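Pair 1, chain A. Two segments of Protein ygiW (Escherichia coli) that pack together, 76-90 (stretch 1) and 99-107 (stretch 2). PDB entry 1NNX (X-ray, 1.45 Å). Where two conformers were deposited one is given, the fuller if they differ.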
# COMPACT_ATOMS: atom_id res chain seq x y z
N VAL A 76 -0.19 12.96 -10.76
CA VAL A 76 0.61 11.84 -11.25
C VAL A 76 -0.25 10.76 -11.88
O VAL A 76 -1.29 10.37 -11.32
CB VAL A 76 1.37 11.20 -10.09
CG1 VAL A 76 2.33 10.10 -10.62
CG2 VAL A 76 2.15 12.27 -9.36
N THR A 77 0.16 10.32 -13.07
CA THR A 77 -0.58 9.25 -13.75
C THR A 77 0.29 8.01 -13.59
O THR A 77 1.48 8.02 -13.88
CB THR A 77 -0.80 9.48 -15.29
OG1 THR A 77 -1.79 10.51 -15.49
CG2 THR A 77 -1.36 8.21 -15.93
N VAL A 78 -0.35 6.95 -13.14
CA VAL A 78 0.32 5.69 -12.93
C VAL A 78 -0.31 4.60 -13.80
O VAL A 78 -1.55 4.49 -13.87
CB VAL A 78 0.18 5.24 -11.39
CG1 VAL A 78 0.65 3.79 -11.20
CG2 VAL A 78 0.97 6.16 -10.47
N THR A 79 0.52 3.78 -14.45
CA THR A 79 0.01 2.63 -15.21
C THR A 79 0.70 1.41 -14.58
O THR A 79 1.60 1.56 -13.76
CB THR A 79 0.44 2.64 -16.68
OG1 THR A 79 1.87 2.48 -16.75
CG2 THR A 79 0.03 3.96 -17.35
N PRO A 80 0.31 0.20 -14.98
CA PRO A 80 0.92 -1.03 -14.43
C PRO A 80 2.40 -1.15 -14.67
O PRO A 80 3.08 -1.81 -13.85
CB PRO A 80 0.13 -2.17 -15.07
CG PRO A 80 -1.21 -1.55 -15.28
CD PRO A 80 -0.92 -0.13 -15.71
N LYS A 81 2.92 -0.48 -15.68
CA LYS A 81 4.38 -0.62 -15.88
C LYS A 81 5.23 0.24 -14.94
O LYS A 81 6.43 0.01 -14.83
CB LYS A 81 4.72 -0.31 -17.34
CG LYS A 81 4.61 1.14 -17.69
CD LYS A 81 5.19 1.41 -19.08
CE LYS A 81 6.37 0.53 -19.36
NZ LYS A 81 7.18 1.04 -20.48
N ASP A 82 4.63 1.25 -14.30
CA ASP A 82 5.33 2.13 -13.41
C ASP A 82 5.63 1.53 -12.07
O ASP A 82 4.76 0.91 -11.46
CB ASP A 82 4.51 3.37 -13.19
CG ASP A 82 4.29 4.16 -14.47
OD1 ASP A 82 3.21 4.75 -14.63
OD2 ASP A 82 5.22 4.18 -15.31
N THR A 83 6.87 1.61 -11.66
CA THR A 83 7.17 1.16 -10.30
C THR A 83 6.77 2.33 -9.43
O THR A 83 7.07 3.51 -9.70
CB THR A 83 8.64 0.91 -10.08
OG1 THR A 83 9.07 -0.10 -10.99
CG2 THR A 83 8.88 0.51 -8.60
N VAL A 84 6.05 2.01 -8.36
CA VAL A 84 5.63 3.05 -7.41
C VAL A 84 5.95 2.69 -5.99
O VAL A 84 6.14 1.47 -5.64
CB VAL A 84 4.07 3.34 -7.42
CG1 VAL A 84 3.67 3.93 -8.78
CG2 VAL A 84 3.28 2.08 -7.10
N GLU A 85 6.15 3.71 -5.18
CA GLU A 85 6.35 3.49 -3.79
C GLU A 85 5.06 3.97 -3.06
O GLU A 85 4.59 5.10 -3.29
CB GLU A 85 7.56 4.17 -3.12
CG GLU A 85 7.73 3.93 -1.60
CD GLU A 85 8.94 4.67 -1.05
OE1 GLU A 85 10.05 4.11 -1.20
OE2 GLU A 85 8.76 5.79 -0.51
N ILE A 86 4.49 3.16 -2.18
CA ILE A 86 3.33 3.55 -1.40
C ILE A 86 3.66 3.50 0.06
O ILE A 86 4.48 2.68 0.50
CB ILE A 86 2.07 2.70 -1.67
CG1 ILE A 86 2.33 1.19 -1.41
CG2 ILE A 86 1.59 2.95 -3.14
CD1 ILE A 86 1.11 0.29 -1.62
N GLN A 87 3.09 4.41 0.83
CA GLN A 87 3.24 4.45 2.27
C GLN A 87 1.84 4.56 2.86
O GLN A 87 1.00 5.32 2.33
CB GLN A 87 4.09 5.64 2.74
CG GLN A 87 5.50 5.61 2.16
CD GLN A 87 6.43 6.69 2.71
OE1 GLN A 87 7.47 6.99 2.11
NE2 GLN A 87 6.08 7.25 3.84
N GLY A 88 1.58 3.84 3.93
CA GLY A 88 0.27 3.88 4.57
C GLY A 88 0.21 2.87 5.67
O GLY A 88 1.24 2.34 6.09
N GLU A 89 -1.00 2.59 6.11
CA GLU A 89 -1.20 1.64 7.23
C GLU A 89 -1.79 0.35 6.84
O GLU A 89 -2.70 0.30 6.02
CB GLU A 89 -2.15 2.21 8.27
CG GLU A 89 -1.74 3.56 8.83
CD GLU A 89 -2.25 4.72 8.05
OE1 GLU A 89 -3.00 4.53 7.07
OE2 GLU A 89 -1.88 5.85 8.43
N VAL A 90 -1.26 -0.72 7.44
CA VAL A 90 -1.86 -2.04 7.24
C VAL A 90 -3.21 -1.97 7.97
O VAL A 90 -3.27 -1.54 9.13
CB VAL A 90 -0.95 -3.16 7.90
CG1 VAL A 90 -1.75 -4.52 7.98
CG2 VAL A 90 0.25 -3.40 7.04
N ILE A 99 -3.93 -2.10 2.46
CA ILE A 99 -3.11 -0.96 2.87
C ILE A 99 -3.92 0.32 2.64
O ILE A 99 -4.44 0.52 1.53
CB ILE A 99 -1.82 -0.81 2.01
CG1 ILE A 99 -1.01 -2.11 2.01
CG2 ILE A 99 -0.96 0.38 2.58
CD1 ILE A 99 -0.65 -2.53 3.44
N ASP A 100 -4.03 1.18 3.66
CA ASP A 100 -4.75 2.49 3.46
C ASP A 100 -3.63 3.42 3.07
O ASP A 100 -2.81 3.77 3.91
CB ASP A 100 -5.37 2.74 4.84
CG ASP A 100 -6.49 1.73 5.20
OD1 ASP A 100 -7.14 1.18 4.29
OD2 ASP A 100 -6.70 1.53 6.41
N VAL A 101 -3.61 3.82 1.81
CA VAL A 101 -2.48 4.59 1.31
C VAL A 101 -2.49 6.08 1.61
O VAL A 101 -3.48 6.79 1.27
CB VAL A 101 -2.34 4.34 -0.22
CG1 VAL A 101 -1.20 5.18 -0.78
CG2 VAL A 101 -2.16 2.80 -0.51
N LYS A 102 -1.42 6.57 2.22
CA LYS A 102 -1.32 8.03 2.48
C LYS A 102 -0.55 8.75 1.39
O LYS A 102 -0.74 9.94 1.17
CB LYS A 102 -0.58 8.30 3.79
CG LYS A 102 -1.37 8.02 5.02
CD LYS A 102 -2.52 9.10 5.17
CE LYS A 102 -3.18 9.05 6.53
NZ LYS A 102 -4.38 10.01 6.57
N GLN A 103 0.32 8.04 0.68
CA GLN A 103 1.17 8.63 -0.32
C GLN A 103 1.58 7.63 -1.37
O GLN A 103 1.91 6.48 -1.06
CB GLN A 103 2.38 9.44 0.18
CG GLN A 103 3.36 9.97 -0.93
CD GLN A 103 4.25 11.10 -0.51
OE1 GLN A 103 4.32 11.46 0.64
NE2 GLN A 103 4.94 11.67 -1.49
N ILE A 104 1.55 8.04 -2.62
CA ILE A 104 2.00 7.22 -3.70
C ILE A 104 2.91 8.08 -4.56
O ILE A 104 2.56 9.25 -4.91
CB ILE A 104 0.81 6.62 -4.51
CG1 ILE A 104 1.38 5.74 -5.62
CG2 ILE A 104 -0.15 7.77 -5.06
CD1 ILE A 104 0.34 4.84 -6.25
N ARG A 105 4.08 7.56 -4.88
CA ARG A 105 5.00 8.26 -5.78
C ARG A 105 5.65 7.30 -6.78
O ARG A 105 5.86 6.12 -6.51
CB ARG A 105 6.08 9.03 -5.02
CG ARG A 105 6.91 8.26 -4.06
CD ARG A 105 7.86 9.26 -3.33
NE ARG A 105 8.76 9.85 -4.32
CZ ARG A 105 10.00 9.44 -4.55
NH1 ARG A 105 10.52 8.45 -3.84
NH2 ARG A 105 10.71 9.96 -5.55
N LYS A 106 5.92 7.77 -8.00
CA LYS A 106 6.57 6.92 -8.97
C LYS A 106 8.09 6.82 -8.66
O LYS A 106 8.72 7.77 -8.15
CB LYS A 106 6.36 7.48 -10.39
CG LYS A 106 4.93 7.31 -10.87
CD LYS A 106 4.75 7.22 -12.40
CE LYS A 106 4.93 8.55 -13.09
NZ LYS A 106 4.11 8.56 -14.33
N VAL A 107 8.67 5.69 -8.95
CA VAL A 107 10.11 5.57 -8.75
C VAL A 107 10.72 4.67 -9.82
O VAL A 107 10.19 4.54 -10.94
CB VAL A 107 10.45 5.03 -7.41
CG1 VAL A 107 10.15 6.09 -6.40
CG2 VAL A 107 9.69 3.73 -7.14
O HOH W 1 2.73 11.57 -14.50
O HOH W 2 5.89 7.05 -16.20
O HOH W 3 8.75 3.16 -13.32

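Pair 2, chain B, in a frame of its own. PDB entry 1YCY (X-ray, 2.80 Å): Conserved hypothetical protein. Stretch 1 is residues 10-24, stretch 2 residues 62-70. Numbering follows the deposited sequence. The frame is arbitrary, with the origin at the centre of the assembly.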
# COMPACT_ATOMS: atom_id res chain seq x y z
N VAL B 10 -2.46 9.86 35.52
CA VAL B 10 -1.30 9.05 35.22
C VAL B 10 -0.19 9.90 34.63
O VAL B 10 0.99 9.58 34.77
CB VAL B 10 -1.62 7.92 34.23
CG1 VAL B 10 -0.36 7.10 33.91
CG2 VAL B 10 -2.71 7.01 34.80
N LEU B 11 -0.54 10.98 33.95
CA LEU B 11 0.50 11.79 33.33
C LEU B 11 1.22 12.63 34.38
O LEU B 11 2.46 12.72 34.38
CB LEU B 11 -0.06 12.64 32.18
CG LEU B 11 -0.24 11.87 30.85
CD1 LEU B 11 -0.80 12.81 29.77
CD2 LEU B 11 1.06 11.23 30.37
N LYS B 12 0.44 13.21 35.29
CA LYS B 12 0.98 13.80 36.51
C LYS B 12 1.99 12.82 37.11
O LYS B 12 3.13 13.19 37.35
CB LYS B 12 -0.14 14.10 37.51
CG LYS B 12 -1.10 15.22 37.11
N GLU B 13 1.59 11.57 37.29
CA GLU B 13 2.46 10.54 37.85
C GLU B 13 3.75 10.30 37.07
O GLU B 13 4.75 9.93 37.65
CB GLU B 13 1.72 9.20 37.96
CG GLU B 13 0.54 9.17 38.93
CD GLU B 13 -0.36 7.95 38.72
OE1 GLU B 13 -1.58 8.05 39.00
OE2 GLU B 13 0.14 6.89 38.28
N TRP B 14 3.70 10.44 35.74
CA TRP B 14 4.85 10.05 34.88
C TRP B 14 5.77 11.21 34.56
O TRP B 14 6.85 11.00 33.98
CB TRP B 14 4.38 9.46 33.55
CG TRP B 14 3.69 8.14 33.63
CD1 TRP B 14 3.19 7.53 34.73
CD2 TRP B 14 3.39 7.28 32.52
NE1 TRP B 14 2.61 6.33 34.39
CE2 TRP B 14 2.72 6.16 33.04
CE3 TRP B 14 3.63 7.35 31.14
CZ2 TRP B 14 2.28 5.10 32.22
CZ3 TRP B 14 3.20 6.30 30.34
CH2 TRP B 14 2.53 5.19 30.88
N LYS B 15 5.34 12.44 34.90
CA LYS B 15 6.16 13.64 34.70
C LYS B 15 7.47 13.49 35.47
O LYS B 15 7.49 13.16 36.65
CB LYS B 15 5.43 14.91 35.15
CG LYS B 15 5.93 16.16 34.43
CD LYS B 15 5.42 17.45 35.06
CE LYS B 15 3.89 17.54 35.08
NZ LYS B 15 3.40 18.82 35.70
N GLY B 16 8.57 13.70 34.76
CA GLY B 16 9.87 13.47 35.32
C GLY B 16 10.53 12.29 34.66
O GLY B 16 11.75 12.28 34.48
N HIS B 17 9.72 11.30 34.28
CA HIS B 17 10.26 10.01 33.90
C HIS B 17 10.37 9.82 32.42
O HIS B 17 9.61 10.39 31.63
CB HIS B 17 9.43 8.89 34.51
CG HIS B 17 9.24 9.05 35.99
ND1 HIS B 17 8.13 9.67 36.54
CD2 HIS B 17 10.04 8.72 37.03
CE1 HIS B 17 8.26 9.70 37.85
NE2 HIS B 17 9.40 9.13 38.18
N LYS B 18 11.36 9.00 32.05
CA LYS B 18 11.54 8.52 30.70
C LYS B 18 10.25 7.81 30.25
O LYS B 18 9.58 7.13 31.04
CB LYS B 18 12.74 7.57 30.66
CG LYS B 18 13.32 7.38 29.29
CD LYS B 18 14.65 6.63 29.33
CE LYS B 18 15.15 6.29 27.89
NZ LYS B 18 16.25 5.23 27.81
N VAL B 19 9.88 8.00 28.98
CA VAL B 19 8.72 7.34 28.39
C VAL B 19 8.99 7.12 26.92
O VAL B 19 9.72 7.90 26.31
CB VAL B 19 7.43 8.17 28.55
CG1 VAL B 19 7.18 8.45 30.00
CG2 VAL B 19 7.51 9.48 27.76
N ALA B 20 8.41 6.05 26.37
CA ALA B 20 8.36 5.85 24.90
C ALA B 20 7.00 6.32 24.38
O ALA B 20 5.98 6.20 25.07
CB ALA B 20 8.59 4.42 24.54
N VAL B 21 7.01 6.90 23.18
CA VAL B 21 5.77 7.31 22.51
C VAL B 21 5.79 6.82 21.08
O VAL B 21 6.81 6.96 20.38
CB VAL B 21 5.56 8.85 22.48
CG1 VAL B 21 4.20 9.17 21.92
CG2 VAL B 21 5.70 9.46 23.88
N SER B 22 4.67 6.23 20.67
CA SER B 22 4.40 5.87 19.28
C SER B 22 3.41 6.91 18.71
O SER B 22 2.31 7.10 19.27
CB SER B 22 3.79 4.46 19.21
OG SER B 22 3.38 4.08 17.90
N VAL B 23 3.82 7.59 17.63
CA VAL B 23 2.98 8.57 16.89
C VAL B 23 2.77 8.05 15.47
O VAL B 23 3.74 7.70 14.80
CB VAL B 23 3.67 9.95 16.80
N GLY B 24 1.52 7.99 15.00
CA GLY B 24 1.22 7.29 13.74
C GLY B 24 1.43 5.79 13.86
O GLY B 24 2.57 5.28 13.87
N GLU B 62 -3.87 13.74 19.85
CA GLU B 62 -4.63 13.18 18.71
C GLU B 62 -3.89 12.10 17.95
O GLU B 62 -4.46 11.07 17.64
CB GLU B 62 -5.04 14.27 17.73
N ASP B 63 -2.61 12.30 17.66
CA ASP B 63 -1.89 11.37 16.78
C ASP B 63 -0.95 10.44 17.53
O ASP B 63 0.01 9.91 16.94
CB ASP B 63 -1.12 12.13 15.69
N ILE B 64 -1.20 10.24 18.82
CA ILE B 64 -0.42 9.29 19.61
C ILE B 64 -1.20 8.00 19.75
O ILE B 64 -2.40 7.99 20.07
CB ILE B 64 -0.09 9.82 21.02
CG1 ILE B 64 0.87 11.00 20.95
CG2 ILE B 64 0.55 8.71 21.87
CD1 ILE B 64 0.91 11.83 22.24
N ASN B 65 -0.50 6.90 19.49
CA ASN B 65 -1.03 5.55 19.64
C ASN B 65 -1.04 5.13 21.09
O ASN B 65 -2.09 4.86 21.68
CB ASN B 65 -0.19 4.58 18.82
CG ASN B 65 -0.40 4.76 17.35
OD1 ASN B 65 0.48 5.20 16.61
ND2 ASN B 65 -1.59 4.45 16.91
N TRP B 66 0.16 5.10 21.67
CA TRP B 66 0.32 4.78 23.07
C TRP B 66 1.54 5.43 23.63
O TRP B 66 2.54 5.62 22.93
CB TRP B 66 0.47 3.28 23.26
CG TRP B 66 1.39 2.60 22.30
CD1 TRP B 66 1.03 1.90 21.19
CD2 TRP B 66 2.81 2.51 22.38
NE1 TRP B 66 2.14 1.37 20.56
CE2 TRP B 66 3.25 1.74 21.27
CE3 TRP B 66 3.76 3.01 23.26
CZ2 TRP B 66 4.58 1.46 21.03
CZ3 TRP B 66 5.10 2.72 23.03
CH2 TRP B 66 5.49 1.95 21.91
N ILE B 67 1.45 5.75 24.93
CA ILE B 67 2.59 6.24 25.67
C ILE B 67 2.91 5.21 26.71
O ILE B 67 2.03 4.70 27.36
CB ILE B 67 2.33 7.58 26.38
CG1 ILE B 67 1.66 8.58 25.44
CG2 ILE B 67 3.66 8.15 26.87
CD1 ILE B 67 0.96 9.72 26.16
N MSE B 68 4.19 4.93 26.86
CA MSE B 68 4.61 3.88 27.73
C MSE B 68 5.76 4.32 28.62
O MSE B 68 6.70 4.95 28.16
CB MSE B 68 5.02 2.73 26.88
CG MSE B 68 5.87 1.76 27.59
SE MSE B 68 6.02 0.17 26.53
CE MSE B 68 7.27 0.82 25.13
N LEU B 69 5.68 3.95 29.90
CA LEU B 69 6.65 4.35 30.92
C LEU B 69 7.65 3.25 31.12
O LEU B 69 7.29 2.12 31.31
CB LEU B 69 5.95 4.62 32.24
CG LEU B 69 6.76 4.65 33.54
CD1 LEU B 69 7.99 5.52 33.42
CD2 LEU B 69 5.84 5.14 34.67
N LEU B 70 8.92 3.61 31.10
CA LEU B 70 9.98 2.64 31.19
C LEU B 70 10.57 2.65 32.62
O LEU B 70 11.79 2.71 32.81
CB LEU B 70 11.03 2.97 30.14
CG LEU B 70 10.43 3.38 28.79
CD1 LEU B 70 11.52 3.54 27.77
CD2 LEU B 70 9.43 2.35 28.31

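The sharpest difference lies at one matched position, A:Lys106 in pair 1 and B:Leu69 in pair 2. A:Lys106 ends in a charge and finds polar partners. Its NZ donates a hydrogen bond to A:Thr77 O at 2.7 Å and forms a long salt bridge with A:Asp82 OD1 at 3.9 Å. A water bridges the same NZ to A:Asp82 OD2, 3.0 Å from the first and 3.1 Å from the second. The aliphatic part of the lysine still packs, with CG 3.8 Å from A:Val76 CG1. B:Leu69 lies instead over a face of the B:Trp14 ring. Its CB is 3.4 Å from the centroid of the six-membered ring, almost on the ring normal.

The segments that supply these partners also differ. In pair 1 the chain before the strand is loop, with a type I turn from A:Thr79 to A:Asp82. A:Asp82 OD1 accepts a hydrogen bond from A:Thr79 N at 2.9 Å. In pair 2 a helix ends at B:Trp14, whose CA-to-CB bond points toward the other stretch. B:Trp14 matches A:Val78, a smaller residue that reaches A:Lys106 CG with its CG2 at 4.1 Å.

The shared geometry is an antiparallel strand pair. Fourteen central residues superpose with an RMSD of 0.6 Å. A:Val84, A:Glu85, A:Ile86 and A:Gln87 match B:Val19, B:Ala20, B:Val21 and B:Ser22. A:Ile104 matches B:Ile67. The backbone ladder is alike: A:Glu85 N donates to A:Arg105 O at 2.8 Å, and B:Ala20 N to B:Met68 O at 2.7 Å.

One face is mainly apolar in both, apart from A:Lys106 in pair 1. A:Ile86 CG2 meets A:Ile104 CG1 at 3.7 Å; B:Val21 CG2 meets B:Ile67 CG2 at 3.8 Å. Both also pack on the next matched residue: A:Ile86 CB is 4.2 Å from A:Val101 CG1, and B:Val21 CG1 is 3.7 Å from B:Ile64 CG2.

The other face is filled differently. Pair 1 sets A:Glu85 CB 4.2 Å from A:Arg105 CG. Pair 2 has B:Ala20 there, and its CB touches B:Met68 CE, of a selenomethionine, at 3.9 Å. Next along, B:Ser22 CB lies over a face of the B:Trp66 ring, 3.7 Å from the centroid of its six-membered ring. The matched residues in pair 1 are A:Gln87 and A:Gln103.

Pair 1 has a beta bulge between A:Gln87 and A:Gly88; the register of pair 2 shifts by one at the matching place, between B:Val21 and B:Val23. A:Gln87 O accepts from A:Lys102 N at 2.7 Å. The matched atoms in pair 2 do the same: B:Asn65 N donates to B:Ser22 O at 2.8 Å. A CB on A:Gly88 would clash with A:Asp100 O; the matched B:Val23 does carry a CB.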